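Local coordinates for protein UDP-N-Acetylglucosamine 2-Epimerase (Thermus thermophilus, PDB 1V4V) that probably interconverts UDP-N-acetylglucosamine and UDP-N-acetylmannosamine by epimerisation at C2 of the sugar, working as a homodimer of two-domain subunits, at residues Gln82-Leu87 / Phe112-Pro117. Numbering follows the deposited sequence.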
loop_
_atom_site.group_PDB
_atom_site.type_symbol
_atom_site.label_atom_id
_atom_site.label_comp_id
_atom_site.label_asym_id
_atom_site.label_seq_id
_atom_site.Cartn_x
_atom_site.Cartn_y
_atom_site.Cartn_z
ATOM N N GLN A 82 7.461 12.176 -12.221
ATOM C CA GLN A 82 8.074 13.425 -11.804
ATOM C C GLN A 82 8.402 13.433 -10.316
ATOM O O GLN A 82 9.315 14.130 -9.893
ATOM C CB GLN A 82 7.180 14.612 -12.167
ATOM C CG GLN A 82 5.852 14.666 -11.449
ATOM C CD GLN A 82 5.087 15.930 -11.786
ATOM O OE1 GLN A 82 5.644 17.032 -11.758
ATOM N NE2 GLN A 82 3.808 15.782 -12.104
ATOM N N ALA A 83 7.658 12.662 -9.522
ATOM C CA ALA A 83 7.932 12.595 -8.085
ATOM C C ALA A 83 9.223 11.811 -7.865
ATOM O O ALA A 83 10.071 12.203 -7.059
ATOM C CB ALA A 83 6.778 11.916 -7.346
ATOM N N ALA A 84 9.370 10.698 -8.579
ATOM C CA ALA A 84 10.567 9.871 -8.461
ATOM C C ALA A 84 11.804 10.681 -8.840
ATOM O O ALA A 84 12.831 10.613 -8.165
ATOM C CB ALA A 84 10.456 8.652 -9.373
ATOM N N ARG A 85 11.695 11.434 -9.931
ATOM C CA ARG A 85 12.808 12.252 -10.408
ATOM C C ARG A 85 13.144 13.365 -9.424
ATOM O O ARG A 85 14.318 13.634 -9.156
ATOM C CB ARG A 85 12.484 12.854 -11.780
ATOM C CG ARG A 85 13.623 13.696 -12.358
ATOM C CD ARG A 85 13.441 13.999 -13.842
ATOM N NE ARG A 85 12.157 14.625 -14.139
ATOM C CZ ARG A 85 11.070 13.960 -14.524
ATOM N NH1 ARG A 85 11.106 12.642 -14.665
ATOM N NH2 ARG A 85 9.946 14.613 -14.766
ATOM N N ALA A 86 12.114 14.012 -8.885
ATOM C CA ALA A 86 12.319 15.095 -7.929
ATOM C C ALA A 86 13.017 14.603 -6.663
ATOM O O ALA A 86 13.922 15.263 -6.153
ATOM C CB ALA A 86 10.975 15.751 -7.571
ATOM N N LEU A 87 12.608 13.445 -6.152
ATOM C CA LEU A 87 13.212 12.925 -4.933
ATOM C C LEU A 87 14.665 12.518 -5.151
ATOM O O LEU A 87 15.504 12.676 -4.263
ATOM C CB LEU A 87 12.407 11.732 -4.404
ATOM C CG LEU A 87 10.969 12.087 -3.995
ATOM C CD1 LEU A 87 10.232 10.826 -3.566
ATOM C CD2 LEU A 87 10.994 13.116 -2.854
ATOM N N PHE A 112 9.772 4.666 -2.822
ATOM C CA PHE A 112 10.105 3.255 -2.683
ATOM C C PHE A 112 10.818 2.728 -3.935
ATOM O O PHE A 112 11.813 2.012 -3.834
ATOM C CB PHE A 112 8.843 2.423 -2.439
ATOM C CG PHE A 112 9.119 0.957 -2.283
ATOM C CD1 PHE A 112 9.605 0.454 -1.080
ATOM C CD2 PHE A 112 8.959 0.090 -3.357
ATOM C CE1 PHE A 112 9.931 -0.895 -0.952
ATOM C CE2 PHE A 112 9.285 -1.260 -3.237
ATOM C CZ PHE A 112 9.772 -1.749 -2.031
ATOM N N LEU A 113 10.304 3.079 -5.110
ATOM C CA LEU A 113 10.903 2.618 -6.363
ATOM C C LEU A 113 12.316 3.160 -6.575
ATOM O O LEU A 113 13.118 2.558 -7.291
ATOM C CB LEU A 113 10.011 2.994 -7.551
ATOM C CG LEU A 113 8.673 2.238 -7.621
ATOM C CD1 LEU A 113 7.865 2.744 -8.797
ATOM C CD2 LEU A 113 8.926 0.736 -7.751
ATOM N N GLU A 114 12.614 4.296 -5.951
ATOM C CA GLU A 114 13.933 4.908 -6.066
ATOM C C GLU A 114 14.832 4.446 -4.924
ATOM O O GLU A 114 15.972 4.894 -4.794
ATOM C CB GLU A 114 13.808 6.434 -6.061
ATOM C CG GLU A 114 13.104 6.983 -7.292
ATOM C CD GLU A 114 13.801 6.589 -8.587
ATOM O OE1 GLU A 114 13.125 6.529 -9.635
ATOM O OE2 GLU A 114 15.028 6.343 -8.563
ATOM N N GLY A 115 14.305 3.549 -4.096
ATOM C CA GLY A 115 15.060 3.015 -2.976
ATOM C C GLY A 115 15.221 3.951 -1.791
ATOM O O GLY A 115 16.167 3.813 -1.018
ATOM N N ILE A 116 14.304 4.901 -1.639
ATOM C CA ILE A 116 14.372 5.859 -0.536
ATOM C C ILE A 116 13.364 5.486 0.551
ATOM O O ILE A 116 12.172 5.326 0.275
ATOM C CB ILE A 116 14.058 7.287 -1.030
ATOM C CG1 ILE A 116 14.949 7.631 -2.230
ATOM C CG2 ILE A 116 14.279 8.296 0.108
ATOM C CD1 ILE A 116 14.507 8.850 -3.002
ATOM N N PRO A 117 13.831 5.329 1.803
ATOM C CA PRO A 117 12.947 4.973 2.920
ATOM C C PRO A 117 11.848 6.014 3.061
ATOM O O PRO A 117 12.084 7.200 2.844
ATOM C CB PRO A 117 13.878 4.981 4.132
ATOM C CG PRO A 117 15.224 4.722 3.546
ATOM C CD PRO A 117 15.219 5.510 2.268
#
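Leu87 and Ile116 make the apolar half of this contact, and Ala84 and Glu114 the other half. Leu87 offers its CB, not its branched end, to the tip of Ile116: Leu87 CB lies 3.8 Å from Ile116 CD1. Ile116 reaches across because CG1 stands anti to its own carbonyl carbon (chi1 -52°) and chi2 is extended at 166°, which carries CD1 out to helix 72-89. The same methyl also comes within 4.1 Å of the carbonyl oxygen Leu87 O. Both side chains touch Val95 of strand 94-98, and Leu87 also packs on Ala111.

The polar side chain meets the helix by van der Waals contact. Glu114 lays its CG alongside the Ala84 residue, with CG 3.7 Å from Ala84 O and 3.8 Å from Ala84 CB. The chain then bends at chi2 (-58°), which brings one carboxylate oxygen beside the methyl, with Glu114 OE1 3.4 Å from Ala84 CB. The CA atoms of Ala84 and Glu114 are 6.5 Å apart. Pro73 of the second subunit packs on both Ala84 and Glu114, so this edge of the contact borders the dimer interface.

Backbone bonds set the turn between the two halves. Two of them return from the end of helix 102-113 into its last turn, one being Gly115 N to Phe112 O at 2.9 Å. With the positive phi of Gly115 they make a Schellman motif. Past it the chain turns toward strand 118-121, and Pro117 is backbone-bonded to Val95. The arrangement belongs to a Rossmann-like domain of the GT-B fold: two neighbouring helices pack beside a parallel sheet, and the loop leaving the second helix leads into the next strand of a beta-alpha-beta crossover.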